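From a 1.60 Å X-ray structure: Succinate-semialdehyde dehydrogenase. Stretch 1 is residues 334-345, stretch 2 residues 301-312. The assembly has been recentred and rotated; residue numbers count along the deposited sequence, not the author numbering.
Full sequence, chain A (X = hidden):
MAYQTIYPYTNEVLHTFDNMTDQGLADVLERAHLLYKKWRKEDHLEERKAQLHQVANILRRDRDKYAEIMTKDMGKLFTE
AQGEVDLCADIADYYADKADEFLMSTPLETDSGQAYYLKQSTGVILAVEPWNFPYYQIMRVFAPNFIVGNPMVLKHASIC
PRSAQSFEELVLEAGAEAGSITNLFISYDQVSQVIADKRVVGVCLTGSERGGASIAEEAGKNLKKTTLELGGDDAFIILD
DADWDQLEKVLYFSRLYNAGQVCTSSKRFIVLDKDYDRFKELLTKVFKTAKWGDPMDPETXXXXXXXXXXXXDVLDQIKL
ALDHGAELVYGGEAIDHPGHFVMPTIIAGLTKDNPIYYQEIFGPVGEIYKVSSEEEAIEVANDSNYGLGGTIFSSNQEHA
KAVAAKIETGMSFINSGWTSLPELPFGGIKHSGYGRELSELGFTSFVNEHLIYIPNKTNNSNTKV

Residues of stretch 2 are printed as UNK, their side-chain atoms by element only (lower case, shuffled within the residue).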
# COMPACT_ATOMS: atom_id res chain seq x y z
N ALA A 334 -15.23 17.06 37.61
CA ALA A 334 -13.78 16.99 37.76
C ALA A 334 -13.35 15.98 38.82
O ALA A 334 -14.01 15.82 39.84
CB ALA A 334 -13.22 18.36 38.09
N ILE A 335 -12.24 15.31 38.55
CA ILE A 335 -11.58 14.49 39.57
C ILE A 335 -10.41 15.28 40.14
O ILE A 335 -9.49 15.66 39.41
CB ILE A 335 -11.10 13.14 38.99
CG1 ILE A 335 -12.30 12.22 38.73
CG2 ILE A 335 -10.13 12.45 39.96
CD1 ILE A 335 -11.97 10.98 37.90
N ASP A 336 -10.45 15.54 41.44
CA ASP A 336 -9.41 16.33 42.07
C ASP A 336 -8.24 15.45 42.47
O ASP A 336 -8.24 14.85 43.55
CB ASP A 336 -9.99 17.06 43.29
CG ASP A 336 -8.94 17.82 44.08
OD1 ASP A 336 -7.95 18.27 43.47
OD2 ASP A 336 -9.12 17.96 45.31
N HIS A 337 -7.24 15.37 41.60
CA HIS A 337 -6.07 14.52 41.81
C HIS A 337 -4.98 14.95 40.83
O HIS A 337 -5.29 15.36 39.71
CB HIS A 337 -6.44 13.05 41.57
CG HIS A 337 -5.40 12.08 42.02
ND1 HIS A 337 -4.27 11.81 41.29
CD2 HIS A 337 -5.32 11.31 43.14
CE1 HIS A 337 -3.53 10.92 41.93
NE2 HIS A 337 -4.14 10.60 43.05
N PRO A 338 -3.71 14.90 41.25
CA PRO A 338 -2.65 15.37 40.34
C PRO A 338 -2.48 14.51 39.09
O PRO A 338 -1.94 15.00 38.10
CB PRO A 338 -1.38 15.33 41.20
CG PRO A 338 -1.72 14.44 42.35
CD PRO A 338 -3.19 14.61 42.59
N GLY A 339 -2.91 13.26 39.15
CA GLY A 339 -2.88 12.37 38.00
C GLY A 339 -3.85 12.83 36.93
O GLY A 339 -4.78 13.57 37.22
N HIS A 340 -3.64 12.40 35.69
CA HIS A 340 -4.44 12.94 34.58
C HIS A 340 -5.81 12.27 34.44
O HIS A 340 -6.15 11.77 33.37
CB HIS A 340 -3.64 12.83 33.28
CG HIS A 340 -2.22 13.28 33.41
ND1 HIS A 340 -1.89 14.54 33.86
CD2 HIS A 340 -1.06 12.64 33.18
CE1 HIS A 340 -0.57 14.66 33.89
NE2 HIS A 340 -0.04 13.52 33.48
N PHE A 341 -6.60 12.30 35.50
CA PHE A 341 -7.88 11.59 35.53
C PHE A 341 -9.05 12.33 34.88
O PHE A 341 -9.23 13.54 35.07
CB PHE A 341 -8.26 11.23 36.97
CG PHE A 341 -7.43 10.12 37.56
CD1 PHE A 341 -7.72 8.80 37.26
CD2 PHE A 341 -6.37 10.40 38.40
CE1 PHE A 341 -6.97 7.77 37.79
CE2 PHE A 341 -5.60 9.37 38.94
CZ PHE A 341 -5.91 8.05 38.64
N VAL A 342 -9.85 11.58 34.13
CA VAL A 342 -11.13 12.05 33.59
C VAL A 342 -12.18 11.03 34.01
O VAL A 342 -12.00 9.83 33.81
CB VAL A 342 -11.07 12.17 32.04
CG1 VAL A 342 -12.45 12.51 31.46
CG2 VAL A 342 -10.04 13.20 31.62
N MET A 343 -13.27 11.48 34.62
CA MET A 343 -14.29 10.52 35.04
C MET A 343 -15.11 10.04 33.85
O MET A 343 -15.26 10.78 32.87
CB MET A 343 -15.20 11.09 36.14
CG MET A 343 -16.42 11.83 35.65
SD MET A 343 -17.53 12.25 37.03
CE MET A 343 -18.43 10.72 37.23
N PRO A 344 -15.61 8.81 33.91
CA PRO A 344 -16.50 8.30 32.86
C PRO A 344 -17.66 9.26 32.67
O PRO A 344 -18.30 9.67 33.64
CB PRO A 344 -16.98 6.96 33.43
CG PRO A 344 -15.87 6.54 34.34
CD PRO A 344 -15.41 7.81 34.98
N THR A 345 -17.92 9.63 31.43
CA THR A 345 -18.88 10.68 31.12
C THR A 345 -19.72 10.17 29.96
O THR A 345 -19.19 9.52 29.06
CB THR A 345 -18.14 11.97 30.73
OG1 THR A 345 -17.31 12.39 31.81
CG2 THR A 345 -19.12 13.08 30.37
N UNK A 301 -10.05 0.16 38.43
CA UNK A 301 -10.68 -0.26 37.18
C UNK A 301 -10.81 0.91 36.20
O UNK A 301 -11.43 0.77 35.14
c UNK A 301 -11.87 -2.20 38.25
c UNK A 301 -12.05 -0.94 37.42
o UNK A 301 -12.93 -0.05 38.11
N UNK A 302 -10.22 2.04 36.55
CA UNK A 302 -10.10 3.15 35.59
C UNK A 302 -8.77 3.88 35.79
O UNK A 302 -8.50 4.42 36.86
c UNK A 302 -11.27 4.13 35.71
c UNK A 302 -11.53 4.63 33.25
c UNK A 302 -11.25 5.22 34.63
c UNK A 302 -12.24 6.33 34.95
N UNK A 303 -7.94 3.87 34.74
CA UNK A 303 -6.62 4.49 34.77
C UNK A 303 -6.71 5.99 34.50
O UNK A 303 -7.70 6.47 33.94
c UNK A 303 -5.71 3.81 33.73
N UNK A 304 -5.67 6.75 34.91
CA UNK A 304 -5.59 8.14 34.45
C UNK A 304 -5.25 8.13 32.97
O UNK A 304 -4.70 7.14 32.48
c UNK A 304 -4.48 6.33 35.68
c UNK A 304 -4.40 8.68 35.24
c UNK A 304 -3.52 7.47 35.48
N UNK A 305 -5.57 9.22 32.26
CA UNK A 305 -5.16 9.32 30.86
C UNK A 305 -3.65 9.49 30.76
O UNK A 305 -2.97 9.75 31.76
c UNK A 305 -8.00 11.42 29.16
c UNK A 305 -7.95 9.03 29.89
c UNK A 305 -7.43 10.42 30.17
c UNK A 305 -5.90 10.47 30.16
N UNK A 306 -3.11 9.37 29.55
CA UNK A 306 -1.67 9.23 29.36
C UNK A 306 -0.83 10.50 29.51
O UNK A 306 0.39 10.41 29.66
o UNK A 306 -1.79 9.49 26.96
c UNK A 306 -1.38 8.61 27.99
N UNK A 307 -1.47 11.67 29.47
CA UNK A 307 -0.73 12.93 29.64
C UNK A 307 -1.67 14.04 30.07
O UNK A 307 -2.88 13.91 30.00
o UNK A 307 -0.95 13.76 27.35
c UNK A 307 -0.02 13.33 28.34
N UNK A 308 -1.10 15.16 30.52
CA UNK A 308 -1.92 16.31 30.89
C UNK A 308 -2.65 16.84 29.67
O UNK A 308 -3.82 17.23 29.76
c UNK A 308 -1.06 17.39 31.52
N UNK A 309 -1.97 16.85 28.53
CA UNK A 309 -2.58 17.33 27.29
C UNK A 309 -3.73 16.42 26.86
O UNK A 309 -4.77 16.91 26.41
c UNK A 309 -1.56 17.45 26.16
o UNK A 309 -1.70 20.40 25.73
c UNK A 309 -2.11 18.17 24.94
n UNK A 309 -3.77 19.94 25.01
c UNK A 309 -2.51 19.61 25.25
N UNK A 310 -3.56 15.11 26.99
CA UNK A 310 -4.63 14.18 26.64
C UNK A 310 -5.88 14.48 27.46
O UNK A 310 -7.00 14.50 26.92
c UNK A 310 -4.18 12.73 26.84
N UNK A 311 -5.70 14.70 28.75
CA UNK A 311 -6.81 15.05 29.63
C UNK A 311 -7.47 16.36 29.22
O UNK A 311 -8.69 16.45 29.11
c UNK A 311 -6.35 15.10 31.10
c UNK A 311 -7.37 15.76 32.04
n UNK A 311 -7.67 16.04 35.88
c UNK A 311 -7.93 16.34 34.43
c UNK A 311 -7.01 15.55 33.50
N UNK A 312 -6.65 17.39 28.98
CA UNK A 312 -7.17 18.68 28.55
C UNK A 312 -7.98 18.56 27.27
O UNK A 312 -9.09 19.11 27.16
c UNK A 312 -6.04 19.68 28.37
O HOH W 1 -9.23 8.84 33.86
O HOH W 2 -4.96 16.44 36.70

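Position 301 carries three side-chain atoms, one carbon bearing an oxygen and a second carbon; they are out of reach of stretch 1. This is Thr 301, its hydroxyl satisfied elsewhere in the structure.

Position 302 has four carbons, forked at the second, and its CA-to-CB bond points toward stretch 1. One tip lies near the ring of Pro 344 and the carbonyl of Val 342. It is Leu 302, with CD2 3.5 Å from Pro 344 CD.

Position 303 has a single carbon, its CA-to-CB bond pointing away: Ala 303. Its backbone does the work, since water 1 donates to Ala 303 O (2.8 Å) and accepts from Val 342 N (2.8 Å).

At 304, three carbons close a ring onto the backbone N and cover one face of the Phe 341 ring, so the residue is Pro 304. Its CB sits 3.7 Å from the centroid of that ring, 9° off its normal, a CH-pi contact.

Position 305 again has four carbons forked at the second, now beside Val 342. This is Leu 305, with CD1 3.7 Å from Val 342 CG2, while Leu 305 N donates to His 340 O at 2.8 Å and 150°.

Positions 306 and 307 each hold one carbon then one oxygen, their CA-to-CB bonds pointing away from stretch 1: Ser 306 and Ser 307. The second is an N-cap; Ser 307 OG accepts from the backbone N of position 310 at 3.0 Å.

Position 308 has one carbon, its CB 3.6 Å from His 340 CE1. This is Ala 308; its backbone N and Ser 307 C lie over one face of the His 340 ring.

Position 309 has three carbons, the third carrying oxygen and nitrogen, and its CA-to-CB bond points away: Gln 309. Position 310, with one carbon and no contact, is Ala 310.

Position 311 shows four carbons in a row ending in nitrogen; its CA-to-CB bond points toward stretch 1. The chain passes His 340 and Val 342, and the nitrogen ends near Phe 341 O. This is Lys 311, all four chi angles t. Its NZ makes a weak hydrogen bond to Phe 341 O (3.1 Å), and water 2 accepts from Lys 311 NZ at 2.9 Å.

Position 312 has one carbon, its CA-to-CB bond pointing away: Ala 312.

The contact combines one direct backbone hydrogen bond with close packing. The lysine's methylenes pack, while its amine reaches a backbone carbonyl and a water. Together the stretches bury 630 Å².

Stretch 2 301-312: TLAPLSSAQAKA
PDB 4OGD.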